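Local coordinates for protein pterin-4-alpha-carbinolamine dehydratase MoaB2 (Mycobacterium marinum, PDB 3RFQ) that probably binds molybdopterin or a related pterin in molybdenum cofactor biosynthesis, as a member of the MogA/MoaB family, at residues C[52-55]-C[56-60]; C[70-74]-C[75-79]; C[117-120]-C[121-124]; C[155-159]-C[160-164]. All coordinates share one frame; numbering follows the deposited sequence.

Interaction 1. Residues C[52-55]-C[56-60]; sequences PLVT and ELLTE
T55 and T59, one helical turn apart, illustrate how a threonine can fold back on the backbone that precedes it. The carbonyl oxygen T55 O takes two donors from the same residue: the backbone N of T59 at 2.9 Å and its hydroxyl OG1 at 2.7 Å, which approach from opposite faces of the carbonyl plane, the hydroxyl clearly above it. The hydroxyl of T55 itself, lying beside its own backbone N (chi1 -63°), turns back along the helix to bond G51 O, and this leaves methyl CG2 on the side of T59. Helix 51-60 is the connection in a beta-alpha-beta crossover between the adjacent parallel strands 31-38 and 63-71 of an alpha/beta fold, and its regular bonds are represented here by E56 N to P52 O and L57 N to L53 O, both 2.9 Å. E56 extends its chain along the helix flank past L53, whose methyl CD1 comes within 3.6 Å of OE1; the other oxygen, OE2, forms a salt bridge with R164 of the second subunit. L53 CD1 also meets L57 CD1, one turn further along the helix, at 3.8 Å, with the two chains crossing at a slant. A separate pair is apolar: V54 and L58 run side by side, CG1 to CD1 at 3.9 Å, and lean on V35 and V94 of the sheet.

Interaction 2. Residues C[70-74]-C[75-79]; sequences AVEAD and EVDIR
D74 O receives the backbone N-H of I78 at 2.9 Å, almost straight at 170°, the first full turn of helix 75-87. The same residue is also the N-cap. Because CG stands opposite the backbone N (chi1 174°), the carboxylate swings forward over the open end of the helix, and D74 OD2 accepts from D77 N at 3.0 Å through its anti lone pair. A water joins D74 OD1 to the backbone N of V76, filling in the first turn. Hydrocarbon closes the other side of this junction: I78 CG1 sits 3.1 Å from D74 O and 4.0 Å from V71 CG2, the two side chains meeting at about a right angle where strand 63-71 runs out through the inverse gamma turn centred on A73. A second water spans that turn, accepting from E72 N and donating to D77 OD2. From the first residue of the helix, E75 OE2 pairs with R79 NH2 in a salt bridge of 3.2 Å, four residues on. The carboxylates of E72, D74 and D77 gather near the helix start, E72 OE1 lying 4.0 Å from D77 OD2. The positive end of the helix dipole probably eases the repulsion between D74 and D77, and R104, touching E72, may help there.

Interaction 3. Residues C[117-120]-C[121-124]; sequences REIL and GIAE
I119 meets I122 through its branch methyl, CG2 approaching I122 CD1 at 3.8 Å with the two side chains set at an oblique angle. Both isoleucines carry CG1 opposite their carbonyl carbon, and for I122 (chi1 -72°) this sends CD1 back toward the strand end. The pair turns inward to L152 of the sheet and I177 of helix 160-180. I119 also gives its carbonyl oxygen to I122 N at 3.1 Å; the donor stands well above the carbonyl plane and the N-H is bent to 149°, an i to i+3 bond at the start of the turn. Next in sequence, L120 O accepts E124 N at 3.0 Å. The same oxygen is approached by the glutamate side chain, E124 CG lying 3.1 Å from it, and the extended chain runs on past L120, with E124 OE2 3.7 Å from L120 CB. That carboxylate finds its strong partner in R127 of the third subunit, so L120 and E124 face a subunit interface, where L120 too packs on R127 of that chain. This is a short strand-to-helix junction of an alpha/beta fold, in which edge strand 117-118 passes through I119 into helix 120-132.

Interaction 4. Residues C[155-159]-C[160-164]; sequences NLAGS and RYAVR
S159 OG accepts the backbone N-H of A162 at 3.0 Å, a serine N-cap to helix 160-180. The hydroxyl is placed between the backbone N and the carbonyl carbon (chi1 74°), which turns it forward onto the first turn, where it also rests 3.4 Å from A162 CB. Next to it, S159 O takes V163 N at 3.1 Å with a fairly straight N-H (163°), starting the regular helical bonding, and the methyl V163 CG2 comes to 3.4 Å from that oxygen. Small side chains close the inner side of the bend: A157 CB meets A162 CB at 3.7 Å. Further back, L156 CD1 comes only loosely, at 4.2 Å, to V163 O. In the second shell, D137 OD2 accepts S159 N and so helps fix the capping residue, while helix 136-139 also packs on A157 and A162. N155, next to last in strand 151-156, is held by bonds to S95, T111 and L144. R160 projects from the first turn, donating NH1 to H49 O and forming a salt bridge from NE to E60 of the second subunit. The cap itself is neutral, but the D137 carboxylate bonded to S159 N probably brings negative charge near the helix start, whereas R160, placed where the helix dipole would probably disfavour a cation, is probably compensated by E60 of the second subunit.

Along the chain the four contacts come strictly in series; each is a local turn within one continuous run, so none encloses or crosses another. Interaction 1 belongs to helix 51-60, which leads into strand 63-71, and interaction 2 closes the turn from that strand into helix 75-87; their centres are 22 Å apart. Interaction 3 lies at the far edge of the sheet, with its centre on the opposite side of the chain's centre from interaction 1. Interaction 4 joins central strand 151-156 to the last helix. Only interactions 1 and 4 touch, V54 CG2 meeting V163 CG1 at 3.6 Å, and both reach the second subunit, while interaction 3 faces the third and, through E124, the fourth.

Interaction 1. Residues C[52-55]-C[56-60]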
loop_
_atom_site.group_PDB
_atom_site.type_symbol
_atom_site.label_atom_id
_atom_site.label_comp_id
_atom_site.label_asym_id
_atom_site.label_seq_id
_atom_site.Cartn_x
_atom_site.Cartn_y
_atom_site.Cartn_z
ATOM N N PRO C 52 -29.768 4.993 -4.386
ATOM C CA PRO C 52 -29.515 6.245 -5.142
ATOM C C PRO C 52 -28.038 6.619 -5.244
ATOM O O PRO C 52 -27.601 7.186 -6.280
ATOM C CB PRO C 52 -30.314 7.329 -4.375
ATOM C CG PRO C 52 -31.418 6.557 -3.632
ATOM C CD PRO C 52 -30.780 5.163 -3.323
ATOM N N LEU C 53 -27.279 6.326 -4.185
ATOM C CA LEU C 53 -25.865 6.690 -4.180
ATOM C C LEU C 53 -25.081 5.834 -5.184
ATOM O O LEU C 53 -24.325 6.364 -6.023
ATOM C CB LEU C 53 -25.263 6.623 -2.770
ATOM C CG LEU C 53 -23.751 6.872 -2.690
ATOM C CD1 LEU C 53 -23.336 8.237 -3.298
ATOM C CD2 LEU C 53 -23.223 6.716 -1.257
ATOM N N VAL C 54 -25.261 4.515 -5.112
ATOM C CA VAL C 54 -24.593 3.611 -6.069
ATOM C C VAL C 54 -25.016 3.983 -7.500
ATOM O O VAL C 54 -24.207 3.957 -8.404
ATOM C CB VAL C 54 -24.821 2.079 -5.758
ATOM C CG1 VAL C 54 -23.995 1.191 -6.711
ATOM C CG2 VAL C 54 -24.398 1.764 -4.315
ATOM N N THR C 55 -26.269 4.388 -7.675
ATOM C CA THR C 55 -26.773 4.765 -8.981
ATOM C C THR C 55 -26.028 5.991 -9.505
ATOM O O THR C 55 -25.579 5.990 -10.663
ATOM C CB THR C 55 -28.275 5.033 -8.929
ATOM O OG1 THR C 55 -28.936 3.822 -8.554
ATOM C CG2 THR C 55 -28.813 5.540 -10.293
ATOM N N GLU C 56 -25.910 7.016 -8.652
ATOM C CA GLU C 56 -25.154 8.218 -8.956
ATOM C C GLU C 56 -23.707 7.916 -9.354
ATOM O O GLU C 56 -23.216 8.449 -10.351
ATOM C CB GLU C 56 -25.178 9.190 -7.766
ATOM C CG GLU C 56 -24.378 10.472 -7.997
ATOM C CD GLU C 56 -23.949 11.185 -6.688
ATOM O OE1 GLU C 56 -24.424 10.833 -5.588
ATOM O OE2 GLU C 56 -23.155 12.135 -6.767
ATOM N N LEU C 57 -23.042 7.069 -8.575
ATOM C CA LEU C 57 -21.639 6.700 -8.806
ATOM C C LEU C 57 -21.452 5.830 -10.058
ATOM O O LEU C 57 -20.508 6.035 -10.819
ATOM C CB LEU C 57 -21.048 6.011 -7.560
ATOM C CG LEU C 57 -21.098 6.879 -6.282
ATOM C CD1 LEU C 57 -20.664 6.091 -5.024
ATOM C CD2 LEU C 57 -20.239 8.130 -6.403
ATOM N N LEU C 58 -22.349 4.872 -10.277
ATOM C CA LEU C 58 -22.329 4.088 -11.507
ATOM C C LEU C 58 -22.512 4.996 -12.750
ATOM O O LEU C 58 -21.764 4.892 -13.715
ATOM C CB LEU C 58 -23.413 3.020 -11.462
ATOM C CG LEU C 58 -23.110 1.768 -10.618
ATOM C CD1 LEU C 58 -24.337 0.896 -10.553
ATOM C CD2 LEU C 58 -21.950 0.984 -11.207
ATOM N N THR C 59 -23.474 5.913 -12.692
ATOM C CA THR C 59 -23.768 6.783 -13.811
ATOM C C THR C 59 -22.586 7.704 -14.129
ATOM O O THR C 59 -22.297 7.995 -15.292
ATOM C CB THR C 59 -24.998 7.604 -13.495
ATOM O OG1 THR C 59 -26.102 6.715 -13.263
ATOM C CG2 THR C 59 -25.334 8.606 -14.649
ATOM N N GLU C 60 -21.896 8.158 -13.088
ATOM C CA GLU C 60 -20.754 9.058 -13.238
ATOM C C GLU C 60 -19.554 8.334 -13.878
ATOM O O GLU C 60 -18.785 8.922 -14.622
ATOM C CB GLU C 60 -20.418 9.647 -11.863
ATOM C CG GLU C 60 -19.225 10.582 -11.814
ATOM C CD GLU C 60 -18.942 11.038 -10.370
ATOM O OE1 GLU C 60 -19.658 11.949 -9.902
ATOM O OE2 GLU C 60 -18.016 10.489 -9.715
#

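Interaction 2. Residues C[70-74]-C[75-79]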
loop_
_atom_site.group_PDB
_atom_site.type_symbol
_atom_site.label_atom_id
_atom_site.label_comp_id
_atom_site.label_asym_id
_atom_site.label_seq_id
_atom_site.Cartn_x
_atom_site.Cartn_y
_atom_site.Cartn_z
ATOM N N ALA C 70 -34.181 -4.300 -4.211
ATOM C CA ALA C 70 -34.002 -4.486 -2.765
ATOM C C ALA C 70 -34.344 -5.928 -2.426
ATOM O O ALA C 70 -35.374 -6.437 -2.860
ATOM C CB ALA C 70 -34.894 -3.500 -1.953
ATOM N N VAL C 71 -33.464 -6.597 -1.691
ATOM C CA VAL C 71 -33.749 -7.943 -1.216
ATOM C C VAL C 71 -33.385 -8.087 0.246
ATOM O O VAL C 71 -32.547 -7.342 0.764
ATOM C CB VAL C 71 -33.015 -9.039 -2.020
ATOM C CG1 VAL C 71 -33.625 -9.209 -3.379
ATOM C CG2 VAL C 71 -31.505 -8.741 -2.116
ATOM N N GLU C 72 -34.024 -9.067 0.888
ATOM C CA GLU C 72 -33.725 -9.459 2.252
ATOM C C GLU C 72 -32.358 -10.134 2.301
ATOM O O GLU C 72 -31.860 -10.625 1.276
ATOM C CB GLU C 72 -34.753 -10.466 2.764
ATOM C CG GLU C 72 -36.133 -9.946 2.995
ATOM C CD GLU C 72 -37.070 -11.034 3.471
ATOM O OE1 GLU C 72 -38.081 -11.246 2.794
ATOM O OE2 GLU C 72 -36.799 -11.692 4.508
ATOM N N ALA C 73 -31.772 -10.169 3.499
ATOM C CA ALA C 73 -30.514 -10.876 3.737
ATOM C C ALA C 73 -30.823 -12.365 3.784
ATOM O O ALA C 73 -30.771 -13.018 4.834
ATOM C CB ALA C 73 -29.881 -10.402 5.022
ATOM N N ASP C 74 -31.185 -12.888 2.625
ATOM C CA ASP C 74 -31.618 -14.261 2.480
ATOM C C ASP C 74 -30.940 -14.793 1.218
ATOM O O ASP C 74 -30.973 -14.155 0.159
ATOM C CB ASP C 74 -33.139 -14.313 2.347
ATOM C CG ASP C 74 -33.648 -15.700 2.039
ATOM O OD1 ASP C 74 -33.852 -16.473 2.998
ATOM O OD2 ASP C 74 -33.830 -16.017 0.837
ATOM N N GLU C 75 -30.316 -15.956 1.365
ATOM C CA GLU C 75 -29.458 -16.555 0.350
ATOM C C GLU C 75 -30.190 -16.791 -0.965
ATOM O O GLU C 75 -29.667 -16.478 -2.031
ATOM C CB GLU C 75 -28.881 -17.870 0.889
ATOM C CG GLU C 75 -27.436 -18.122 0.503
ATOM C CD GLU C 75 -26.806 -19.278 1.294
ATOM O OE1 GLU C 75 -26.946 -19.315 2.548
ATOM O OE2 GLU C 75 -26.171 -20.153 0.652
ATOM N N VAL C 76 -31.402 -17.326 -0.887
ATOM C CA VAL C 76 -32.225 -17.586 -2.065
ATOM C C VAL C 76 -32.645 -16.273 -2.760
ATOM O O VAL C 76 -32.569 -16.154 -4.000
ATOM C CB VAL C 76 -33.441 -18.479 -1.698
ATOM C CG1 VAL C 76 -34.522 -18.501 -2.819
ATOM C CG2 VAL C 76 -32.966 -19.900 -1.365
ATOM N N ASP C 77 -33.056 -15.281 -1.968
ATOM C CA ASP C 77 -33.507 -14.023 -2.554
ATOM C C ASP C 77 -32.356 -13.295 -3.236
ATOM O O ASP C 77 -32.519 -12.811 -4.368
ATOM C CB ASP C 77 -34.259 -13.139 -1.550
ATOM C CG ASP C 77 -35.615 -13.752 -1.125
ATOM O OD1 ASP C 77 -36.100 -14.700 -1.796
ATOM O OD2 ASP C 77 -36.202 -13.292 -0.112
ATOM N N ILE C 78 -31.195 -13.262 -2.576
ATOM C CA ILE C 78 -30.012 -12.632 -3.148
ATOM C C ILE C 78 -29.606 -13.356 -4.426
ATOM O O ILE C 78 -29.407 -12.732 -5.462
ATOM C CB ILE C 78 -28.834 -12.590 -2.162
ATOM C CG1 ILE C 78 -29.220 -11.834 -0.892
ATOM C CG2 ILE C 78 -27.644 -11.928 -2.811
ATOM C CD1 ILE C 78 -28.221 -12.017 0.243
ATOM N N ARG C 79 -29.533 -14.680 -4.361
ATOM C CA ARG C 79 -29.167 -15.506 -5.508
ATOM C C ARG C 79 -30.118 -15.321 -6.700
ATOM O O ARG C 79 -29.682 -15.201 -7.856
ATOM C CB ARG C 79 -29.129 -16.958 -5.065
ATOM C CG ARG C 79 -28.549 -17.924 -6.056
ATOM C CD ARG C 79 -28.536 -19.320 -5.429
ATOM N NE ARG C 79 -27.427 -19.409 -4.470
ATOM C CZ ARG C 79 -27.489 -20.072 -3.314
ATOM N NH1 ARG C 79 -28.626 -20.689 -2.971
ATOM N NH2 ARG C 79 -26.422 -20.087 -2.495
HETATM O O HOH W 1 -36.319 -10.597 -0.670
HETATM O O HOH W 2 -32.265 -18.725 1.870
#

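Interaction 3. Residues C[117-120]-C[121-124]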
loop_
_atom_site.group_PDB
_atom_site.type_symbol
_atom_site.label_atom_id
_atom_site.label_comp_id
_atom_site.label_asym_id
_atom_site.label_seq_id
_atom_site.Cartn_x
_atom_site.Cartn_y
_atom_site.Cartn_z
ATOM N N ARG C 117 -16.158 -17.602 -12.466
ATOM C CA ARG C 117 -14.816 -17.467 -11.946
ATOM C C ARG C 117 -14.658 -16.185 -11.127
ATOM O O ARG C 117 -15.410 -15.221 -11.288
ATOM C CB ARG C 117 -13.777 -17.583 -13.077
ATOM C CG ARG C 117 -13.863 -16.529 -14.150
ATOM C CD ARG C 117 -13.454 -17.117 -15.495
ATOM N NE ARG C 117 -13.701 -16.129 -16.547
ATOM C CZ ARG C 117 -14.810 -16.054 -17.296
ATOM N NH1 ARG C 117 -15.800 -16.936 -17.140
ATOM N NH2 ARG C 117 -14.924 -15.097 -18.216
ATOM N N GLU C 118 -13.695 -16.207 -10.224
ATOM C CA GLU C 118 -13.457 -15.106 -9.316
ATOM C C GLU C 118 -12.334 -14.223 -9.814
ATOM O O GLU C 118 -11.400 -14.709 -10.427
ATOM C CB GLU C 118 -13.143 -15.644 -7.925
ATOM C CG GLU C 118 -14.424 -15.923 -7.171
ATOM C CD GLU C 118 -14.210 -16.397 -5.755
ATOM O OE1 GLU C 118 -13.643 -15.627 -4.932
ATOM O OE2 GLU C 118 -14.647 -17.544 -5.484
ATOM N N ILE C 119 -12.454 -12.930 -9.551
ATOM C CA ILE C 119 -11.391 -11.976 -9.853
ATOM C C ILE C 119 -10.891 -11.452 -8.507
ATOM O O ILE C 119 -11.327 -10.383 -8.029
ATOM C CB ILE C 119 -11.913 -10.813 -10.785
ATOM C CG1 ILE C 119 -12.495 -11.391 -12.082
ATOM C CG2 ILE C 119 -10.782 -9.829 -11.157
ATOM C CD1 ILE C 119 -13.323 -10.370 -12.899
ATOM N N LEU C 120 -9.991 -12.221 -7.884
ATOM C CA LEU C 120 -9.486 -11.933 -6.537
ATOM C C LEU C 120 -8.964 -10.504 -6.377
ATOM O O LEU C 120 -9.114 -9.913 -5.310
ATOM C CB LEU C 120 -8.409 -12.965 -6.095
ATOM C CG LEU C 120 -8.835 -14.438 -5.974
ATOM C CD1 LEU C 120 -7.710 -15.376 -5.441
ATOM C CD2 LEU C 120 -10.087 -14.592 -5.111
ATOM N N GLY C 121 -8.360 -9.957 -7.438
ATOM C CA GLY C 121 -7.746 -8.651 -7.363
ATOM C C GLY C 121 -8.698 -7.502 -7.062
ATOM O O GLY C 121 -8.288 -6.491 -6.478
ATOM N N ILE C 122 -9.958 -7.638 -7.458
ATOM C CA ILE C 122 -10.946 -6.616 -7.171
ATOM C C ILE C 122 -11.242 -6.571 -5.675
ATOM O O ILE C 122 -11.122 -5.512 -5.057
ATOM C CB ILE C 122 -12.255 -6.784 -8.007
ATOM C CG1 ILE C 122 -12.014 -6.428 -9.480
ATOM C CG2 ILE C 122 -13.384 -5.884 -7.446
ATOM C CD1 ILE C 122 -13.143 -6.879 -10.419
ATOM N N ALA C 123 -11.639 -7.720 -5.108
ATOM C CA ALA C 123 -11.885 -7.833 -3.660
ATOM C C ALA C 123 -10.646 -7.411 -2.834
ATOM O O ALA C 123 -10.781 -6.766 -1.772
ATOM C CB ALA C 123 -12.322 -9.265 -3.289
ATOM N N GLU C 124 -9.441 -7.762 -3.311
ATOM C CA GLU C 124 -8.243 -7.366 -2.576
ATOM C C GLU C 124 -8.028 -5.856 -2.606
ATOM O O GLU C 124 -7.565 -5.287 -1.631
ATOM C CB GLU C 124 -6.976 -8.052 -3.099
ATOM C CG GLU C 124 -7.011 -9.543 -3.041
ATOM C CD GLU C 124 -5.931 -10.187 -3.882
ATOM O OE1 GLU C 124 -5.133 -9.465 -4.558
ATOM O OE2 GLU C 124 -5.861 -11.432 -3.847
#

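Interaction 4. Residues C[155-159]-C[160-164]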
loop_
_atom_site.group_PDB
_atom_site.type_symbol
_atom_site.label_atom_id
_atom_site.label_comp_id
_atom_site.label_asym_id
_atom_site.label_seq_id
_atom_site.Cartn_x
_atom_site.Cartn_y
_atom_site.Cartn_z
ATOM N N ASN C 155 -19.478 -7.488 -4.791
ATOM C CA ASN C 155 -20.203 -7.281 -3.535
ATOM C C ASN C 155 -19.482 -6.206 -2.756
ATOM O O ASN C 155 -18.290 -6.344 -2.460
ATOM C CB ASN C 155 -20.208 -8.521 -2.627
ATOM C CG ASN C 155 -20.710 -9.816 -3.295
ATOM O OD1 ASN C 155 -20.133 -10.862 -3.032
ATOM N ND2 ASN C 155 -21.806 -9.770 -4.084
ATOM N N LEU C 156 -20.178 -5.134 -2.397
ATOM C CA LEU C 156 -19.607 -4.155 -1.447
ATOM C C LEU C 156 -20.256 -4.229 -0.054
ATOM O O LEU C 156 -21.437 -4.599 0.077
ATOM C CB LEU C 156 -19.762 -2.736 -2.003
ATOM C CG LEU C 156 -19.209 -2.439 -3.399
ATOM C CD1 LEU C 156 -19.512 -0.965 -3.770
ATOM C CD2 LEU C 156 -17.719 -2.726 -3.454
ATOM N N ALA C 157 -19.494 -3.862 0.975
ATOM C CA ALA C 157 -20.052 -3.698 2.312
ATOM C C ALA C 157 -21.115 -2.594 2.356
ATOM O O ALA C 157 -21.203 -1.753 1.440
ATOM C CB ALA C 157 -18.942 -3.430 3.355
ATOM N N GLY C 158 -21.926 -2.603 3.410
ATOM C CA GLY C 158 -23.084 -1.708 3.480
ATOM C C GLY C 158 -22.928 -0.259 3.952
ATOM O O GLY C 158 -23.802 0.568 3.673
ATOM N N SER C 159 -21.858 0.094 4.674
ATOM C CA SER C 159 -21.797 1.463 5.232
ATOM C C SER C 159 -21.663 2.478 4.062
ATOM O O SER C 159 -21.211 2.118 2.989
ATOM C CB SER C 159 -20.612 1.615 6.192
ATOM O OG SER C 159 -19.406 1.677 5.437
ATOM N N ARG C 160 -22.064 3.724 4.264
ATOM C CA ARG C 160 -21.875 4.758 3.234
ATOM C C ARG C 160 -20.401 4.939 2.796
ATOM O O ARG C 160 -20.126 5.139 1.615
ATOM C CB ARG C 160 -22.394 6.107 3.742
ATOM C CG ARG C 160 -22.798 7.082 2.609
ATOM C CD ARG C 160 -24.065 7.839 3.048
ATOM N NE ARG C 160 -24.508 8.840 2.079
ATOM C CZ ARG C 160 -25.453 8.602 1.187
ATOM N NH1 ARG C 160 -26.061 7.418 1.188
ATOM N NH2 ARG C 160 -25.803 9.536 0.309
ATOM N N TYR C 161 -19.469 4.893 3.754
ATOM C CA TYR C 161 -18.061 5.054 3.423
ATOM C C TYR C 161 -17.581 3.876 2.598
ATOM O O TYR C 161 -16.831 4.079 1.648
ATOM C CB TYR C 161 -17.186 5.226 4.667
ATOM C CG TYR C 161 -17.284 6.572 5.380
ATOM C CD1 TYR C 161 -18.025 7.634 4.854
ATOM C CD2 TYR C 161 -16.571 6.791 6.556
ATOM C CE1 TYR C 161 -18.076 8.882 5.518
ATOM C CE2 TYR C 161 -16.601 8.019 7.221
ATOM C CZ TYR C 161 -17.361 9.057 6.707
ATOM O OH TYR C 161 -17.396 10.250 7.407
ATOM N N ALA C 162 -18.027 2.656 2.923
ATOM C CA ALA C 162 -17.661 1.458 2.089
ATOM C C ALA C 162 -18.140 1.599 0.653
ATOM O O ALA C 162 -17.421 1.295 -0.291
ATOM C CB ALA C 162 -18.191 0.137 2.698
ATOM N N VAL C 163 -19.374 2.043 0.488
ATOM C CA VAL C 163 -19.926 2.217 -0.838
ATOM C C VAL C 163 -19.101 3.252 -1.609
ATOM O O VAL C 163 -18.690 3.015 -2.752
ATOM C CB VAL C 163 -21.408 2.693 -0.775
ATOM C CG1 VAL C 163 -21.861 3.153 -2.160
ATOM C CG2 VAL C 163 -22.291 1.576 -0.238
ATOM N N ARG C 164 -18.832 4.383 -0.984
ATOM C CA ARG C 164 -18.113 5.411 -1.716
ATOM C C ARG C 164 -16.693 4.925 -2.089
ATOM O O ARG C 164 -16.246 5.050 -3.254
ATOM C CB ARG C 164 -18.024 6.682 -0.873
ATOM C CG ARG C 164 -19.329 7.414 -0.708
ATOM C CD ARG C 164 -19.078 8.753 -0.029
ATOM N NE ARG C 164 -20.314 9.501 0.200
ATOM C CZ ARG C 164 -21.005 10.157 -0.733
ATOM N NH1 ARG C 164 -20.616 10.148 -2.011
ATOM N NH2 ARG C 164 -22.101 10.814 -0.386
#